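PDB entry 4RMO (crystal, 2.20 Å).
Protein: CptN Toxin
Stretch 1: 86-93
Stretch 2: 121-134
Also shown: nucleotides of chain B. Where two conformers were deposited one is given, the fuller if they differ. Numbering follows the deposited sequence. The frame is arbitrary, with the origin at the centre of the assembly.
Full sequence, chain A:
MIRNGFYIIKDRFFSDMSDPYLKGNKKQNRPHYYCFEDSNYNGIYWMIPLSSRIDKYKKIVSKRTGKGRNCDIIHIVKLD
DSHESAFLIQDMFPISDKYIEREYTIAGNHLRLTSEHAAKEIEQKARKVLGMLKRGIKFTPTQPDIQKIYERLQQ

Stretch 1 (86-93) AFLIQDMF
Stretch 2, residues 121-134: EIEQKARKVLGMLK

Packing without polar cross-links is well illustrated by the CptN toxin, where a short segment lies along a helix and no hydrogen bond joins them; 444 Å², both sides summed, is buried, mostly in apolar side-chain contacts. Residues 121-134 belong to a helix that begins earlier in the chain, with i to i+4 bonds throughout. In the other stretch, a strand that begins earlier in the chain includes 86-87, and 89-90 form a 3-10 segment, fixed by Asp 91 N to Leu 88 O (2.9 Å) and Met 92 N to Ile 89 O (3.0 Å). The segment advances with the helix: Ile 89 CA lies 6.1 Å from Ala 126 CA, and Gln 90 CA 6.7 Å from Val 129 CA.

The central bump is Ile 89 (chi1 m, chi2 t), pointing toward the helix and seated among Ile 122, Lys 125, Ala 126 and Val 129 (t). The small Ala 126 allows close approach, Ile 89 CG2 lying 3.7 Å from Ala 126 CA, while Ile 89 CD1 reaches Lys 125 CB at 3.7 Å and Ile 89 CG2 meets Val 129 CG2 at 3.9 Å. Earlier, Phe 87 (chi1 m) offers a flat face to Ile 122 (m, t), whose CD1 sits 3.6 Å from the ring centroid, nearly on its normal. Later, selenomethionine Met 92 (p, t, m) bends its flexible chain over the helix: its SE lies 3.6 Å from Ala 126 O and 4.0 Å from both Val 129 CG1 and Leu 130 CB (Leu 130 t, p). Leu 133 (m, t) CD1 also lies 4.3 Å from Met 92 CG.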

# COMPACT_ATOMS: atom_id res chain seq x y z
N ALA A 86 11.67 20.48 8.44
CA ALA A 86 11.87 20.49 7.04
C ALA A 86 13.10 19.66 6.63
O ALA A 86 14.17 19.87 7.14
CB ALA A 86 12.02 21.90 6.54
N PHE A 87 12.89 18.72 5.72
CA PHE A 87 13.91 17.87 5.16
C PHE A 87 14.34 18.56 3.89
O PHE A 87 13.53 18.69 2.98
CB PHE A 87 13.34 16.52 4.81
CG PHE A 87 13.12 15.61 6.00
CD1 PHE A 87 12.12 15.88 6.94
CD2 PHE A 87 13.83 14.44 6.13
CE1 PHE A 87 11.89 15.02 7.98
CE2 PHE A 87 13.61 13.58 7.16
CZ PHE A 87 12.65 13.88 8.10
N LEU A 88 15.56 19.08 3.86
CA LEU A 88 16.03 19.82 2.71
C LEU A 88 16.66 18.82 1.75
O LEU A 88 17.88 18.70 1.63
CB LEU A 88 16.97 20.94 3.06
CG LEU A 88 16.56 21.95 4.14
CD1 LEU A 88 17.40 23.23 4.09
CD2 LEU A 88 15.10 22.25 4.17
N ILE A 89 15.80 18.09 1.06
CA ILE A 89 16.22 17.01 0.20
C ILE A 89 17.08 17.60 -0.93
O ILE A 89 18.02 16.97 -1.40
CB ILE A 89 14.98 16.27 -0.36
CG1 ILE A 89 14.10 15.82 0.82
CG2 ILE A 89 15.41 15.09 -1.19
CD1 ILE A 89 12.90 14.97 0.45
N GLN A 90 16.71 18.81 -1.37
CA GLN A 90 17.53 19.60 -2.30
C GLN A 90 19.02 19.57 -1.98
O GLN A 90 19.84 19.59 -2.89
CB GLN A 90 17.05 21.06 -2.28
CG GLN A 90 17.05 21.68 -0.89
CD GLN A 90 16.53 23.08 -0.88
OE1 GLN A 90 15.66 23.45 -1.68
NE2 GLN A 90 17.01 23.89 0.07
N ASP A 91 19.36 19.50 -0.69
CA ASP A 91 20.73 19.68 -0.24
C ASP A 91 21.32 18.40 0.29
O ASP A 91 22.25 18.41 1.11
CB ASP A 91 20.78 20.75 0.83
CG ASP A 91 20.45 22.11 0.29
OD1 ASP A 91 20.90 22.43 -0.82
OD2 ASP A 91 19.80 22.90 1.00
N MSE A 92 20.78 17.30 -0.17
CA MSE A 92 21.28 16.01 0.28
C MSE A 92 22.68 15.77 -0.21
O MSE A 92 23.08 16.34 -1.25
CB MSE A 92 20.39 14.90 -0.23
CG MSE A 92 20.46 14.81 -1.77
SE MSE A 92 19.09 13.55 -2.42
CE MSE A 92 19.79 11.87 -1.72
N PHE A 93 23.41 14.89 0.46
CA PHE A 93 24.81 14.70 0.14
C PHE A 93 25.34 13.42 0.69
O PHE A 93 24.72 12.82 1.56
CB PHE A 93 25.64 15.86 0.75
CG PHE A 93 25.56 15.91 2.26
CD1 PHE A 93 26.42 15.18 3.04
CD2 PHE A 93 24.62 16.70 2.88
CE1 PHE A 93 26.38 15.25 4.41
CE2 PHE A 93 24.54 16.76 4.25
CZ PHE A 93 25.42 16.01 5.03
N GLU A 121 7.83 8.04 1.69
CA GLU A 121 7.63 9.19 0.83
C GLU A 121 8.94 9.99 0.66
O GLU A 121 9.21 10.55 -0.40
CB GLU A 121 6.52 10.06 1.39
CG GLU A 121 5.80 10.85 0.32
CD GLU A 121 4.75 11.82 0.86
OE1 GLU A 121 4.28 11.64 2.03
OE2 GLU A 121 4.42 12.77 0.11
N ILE A 122 9.70 10.13 1.74
CA ILE A 122 10.93 10.89 1.73
C ILE A 122 11.97 10.15 0.88
O ILE A 122 12.68 10.77 0.11
CB ILE A 122 11.47 11.16 3.16
CG1 ILE A 122 10.67 12.34 3.77
CG2 ILE A 122 12.95 11.55 3.13
CD1 ILE A 122 10.76 12.43 5.27
N GLU A 123 12.04 8.85 1.01
CA GLU A 123 12.95 8.05 0.23
C GLU A 123 12.65 8.24 -1.29
O GLU A 123 13.57 8.40 -2.10
CB GLU A 123 12.94 6.57 0.68
CG GLU A 123 14.15 6.16 1.59
CD GLU A 123 14.11 6.47 3.16
OE1 GLU A 123 13.55 7.52 3.70
OE2 GLU A 123 14.72 5.61 3.88
N GLN A 124 11.38 8.25 -1.66
CA GLN A 124 11.04 8.42 -3.06
C GLN A 124 11.44 9.77 -3.54
O GLN A 124 11.91 9.91 -4.68
CB GLN A 124 9.55 8.19 -3.35
CG GLN A 124 9.19 6.69 -3.30
CD GLN A 124 7.67 6.40 -3.43
OE1 GLN A 124 6.87 7.29 -3.75
NE2 GLN A 124 7.30 5.14 -3.23
N LYS A 125 11.20 10.77 -2.73
CA LYS A 125 11.52 12.12 -3.14
C LYS A 125 13.01 12.24 -3.33
O LYS A 125 13.48 12.90 -4.25
CB LYS A 125 10.99 13.11 -2.11
CG LYS A 125 9.51 13.30 -2.24
CD LYS A 125 8.96 14.29 -1.24
CE LYS A 125 7.44 14.40 -1.33
NZ LYS A 125 6.99 15.70 -0.80
N ALA A 126 13.76 11.56 -2.47
CA ALA A 126 15.20 11.66 -2.47
C ALA A 126 15.80 10.98 -3.67
O ALA A 126 16.84 11.42 -4.18
CB ALA A 126 15.76 11.04 -1.20
N ARG A 127 15.22 9.87 -4.08
CA ARG A 127 15.71 9.15 -5.27
C ARG A 127 15.49 9.99 -6.50
O ARG A 127 16.32 10.03 -7.39
CB ARG A 127 15.00 7.83 -5.40
CG ARG A 127 15.49 6.81 -4.39
CD ARG A 127 14.85 5.41 -4.60
NE ARG A 127 15.27 4.53 -3.51
CZ ARG A 127 16.50 4.06 -3.36
NH1 ARG A 127 17.47 4.32 -4.23
NH2 ARG A 127 16.78 3.32 -2.30
N LYS A 128 14.34 10.64 -6.56
CA LYS A 128 14.04 11.51 -7.63
C LYS A 128 15.00 12.74 -7.66
O LYS A 128 15.55 13.09 -8.70
CB LYS A 128 12.61 12.00 -7.49
CG LYS A 128 12.19 12.91 -8.61
CD LYS A 128 10.70 13.21 -8.60
CE LYS A 128 10.37 14.28 -9.66
NZ LYS A 128 8.98 14.83 -9.58
N VAL A 129 15.16 13.38 -6.51
CA VAL A 129 16.01 14.54 -6.45
C VAL A 129 17.45 14.18 -6.82
O VAL A 129 18.10 14.88 -7.58
CB VAL A 129 15.96 15.19 -5.08
CG1 VAL A 129 17.16 16.10 -4.89
CG2 VAL A 129 14.67 15.96 -4.92
N LEU A 130 17.95 13.09 -6.26
CA LEU A 130 19.30 12.67 -6.58
C LEU A 130 19.44 12.36 -8.07
O LEU A 130 20.48 12.63 -8.69
CB LEU A 130 19.69 11.48 -5.75
CG LEU A 130 21.09 10.95 -6.00
CD1 LEU A 130 22.10 12.04 -5.76
CD2 LEU A 130 21.34 9.73 -5.12
N GLY A 131 18.40 11.78 -8.66
CA GLY A 131 18.44 11.44 -10.08
C GLY A 131 18.57 12.68 -10.93
O GLY A 131 19.31 12.70 -11.91
N MSE A 132 17.83 13.69 -10.55
CA MSE A 132 17.85 14.95 -11.23
C MSE A 132 19.17 15.73 -11.03
O MSE A 132 19.71 16.27 -11.99
CB MSE A 132 16.69 15.79 -10.72
CG MSE A 132 15.34 15.30 -11.25
SE MSE A 132 13.95 16.11 -10.46
CE MSE A 132 13.94 17.62 -11.29
N LEU A 133 19.70 15.73 -9.80
CA LEU A 133 21.00 16.33 -9.53
C LEU A 133 22.10 15.69 -10.39
O LEU A 133 22.93 16.39 -10.92
CB LEU A 133 21.37 16.17 -8.05
CG LEU A 133 20.50 16.98 -7.10
CD1 LEU A 133 20.89 16.67 -5.63
CD2 LEU A 133 20.64 18.46 -7.39
N LYS A 134 22.12 14.36 -10.46
CA LYS A 134 23.10 13.62 -11.23
C LYS A 134 23.07 13.99 -12.70
O LYS A 134 24.03 13.75 -13.41
CB LYS A 134 22.87 12.13 -11.07
CG LYS A 134 23.65 11.50 -9.94
CD LYS A 134 22.96 10.24 -9.46
CE LYS A 134 23.97 9.29 -8.85
NZ LYS A 134 23.56 7.87 -8.96
P U B 26 17.24 4.14 -8.47
OP1 U B 26 18.19 3.16 -7.88
OP2 U B 26 16.65 5.24 -7.66
O5' U B 26 17.86 4.94 -9.70
C5' U B 26 18.59 4.25 -10.76
C4' U B 26 19.17 5.27 -11.71
O4' U B 26 18.10 6.11 -12.22
C3' U B 26 20.20 6.22 -11.10
O3' U B 26 21.14 6.56 -12.10
C2' U B 26 19.36 7.46 -10.79
O2' U B 26 20.05 8.69 -10.73
C1' U B 26 18.38 7.47 -11.97
N1 U B 26 17.12 8.15 -11.66
C2 U B 26 16.83 9.31 -12.34
O2 U B 26 17.57 9.78 -13.19
N3 U B 26 15.65 9.91 -11.98
C4 U B 26 14.75 9.48 -11.02
O4 U B 26 13.72 10.13 -10.82
C5 U B 26 15.11 8.26 -10.39
C6 U B 26 16.27 7.67 -10.70
P G B 3 17.65 33.54 1.47
OP1 G B 3 16.92 34.77 1.21
OP2 G B 3 16.95 32.43 2.20
O5' G B 3 18.20 32.84 0.17
C5' G B 3 19.05 33.53 -0.75
C4' G B 3 19.72 32.53 -1.67
O4' G B 3 20.52 31.62 -0.86
C3' G B 3 18.79 31.62 -2.45
O3' G B 3 18.40 32.19 -3.70
C2' G B 3 19.67 30.41 -2.70
O2' G B 3 20.54 30.56 -3.80
C1' G B 3 20.44 30.32 -1.38
N9 G B 3 19.78 29.46 -0.40
C8 G B 3 18.86 29.85 0.54
N7 G B 3 18.39 28.85 1.24
C5 G B 3 19.07 27.74 0.75
C6 G B 3 18.98 26.39 1.12
O6 G B 3 18.31 25.88 2.02
N1 G B 3 19.84 25.59 0.36
C2 G B 3 20.64 26.04 -0.65
N2 G B 3 21.37 25.12 -1.29
N3 G B 3 20.72 27.31 -1.02
C4 G B 3 19.92 28.10 -0.27
P A B 7 10.49 19.35 -15.82
OP1 A B 7 10.23 20.73 -16.29
OP2 A B 7 9.41 18.35 -15.69
O5' A B 7 11.54 18.69 -16.79
C5' A B 7 12.75 19.37 -17.11
C4' A B 7 13.88 18.38 -17.25
O4' A B 7 14.31 17.94 -15.95
C3' A B 7 13.60 17.08 -17.99
O3' A B 7 13.63 17.26 -19.41
C2' A B 7 14.77 16.22 -17.50
O2' A B 7 15.98 16.49 -18.18
C1' A B 7 14.88 16.65 -16.03
N9 A B 7 14.16 15.78 -15.10
C8 A B 7 12.89 15.99 -14.61
N7 A B 7 12.45 15.02 -13.86
C5 A B 7 13.51 14.14 -13.81
C6 A B 7 13.68 12.92 -13.14
N6 A B 7 12.73 12.37 -12.38
N1 A B 7 14.86 12.27 -13.30
C2 A B 7 15.80 12.84 -14.08
N3 A B 7 15.75 13.97 -14.77
C4 A B 7 14.57 14.59 -14.57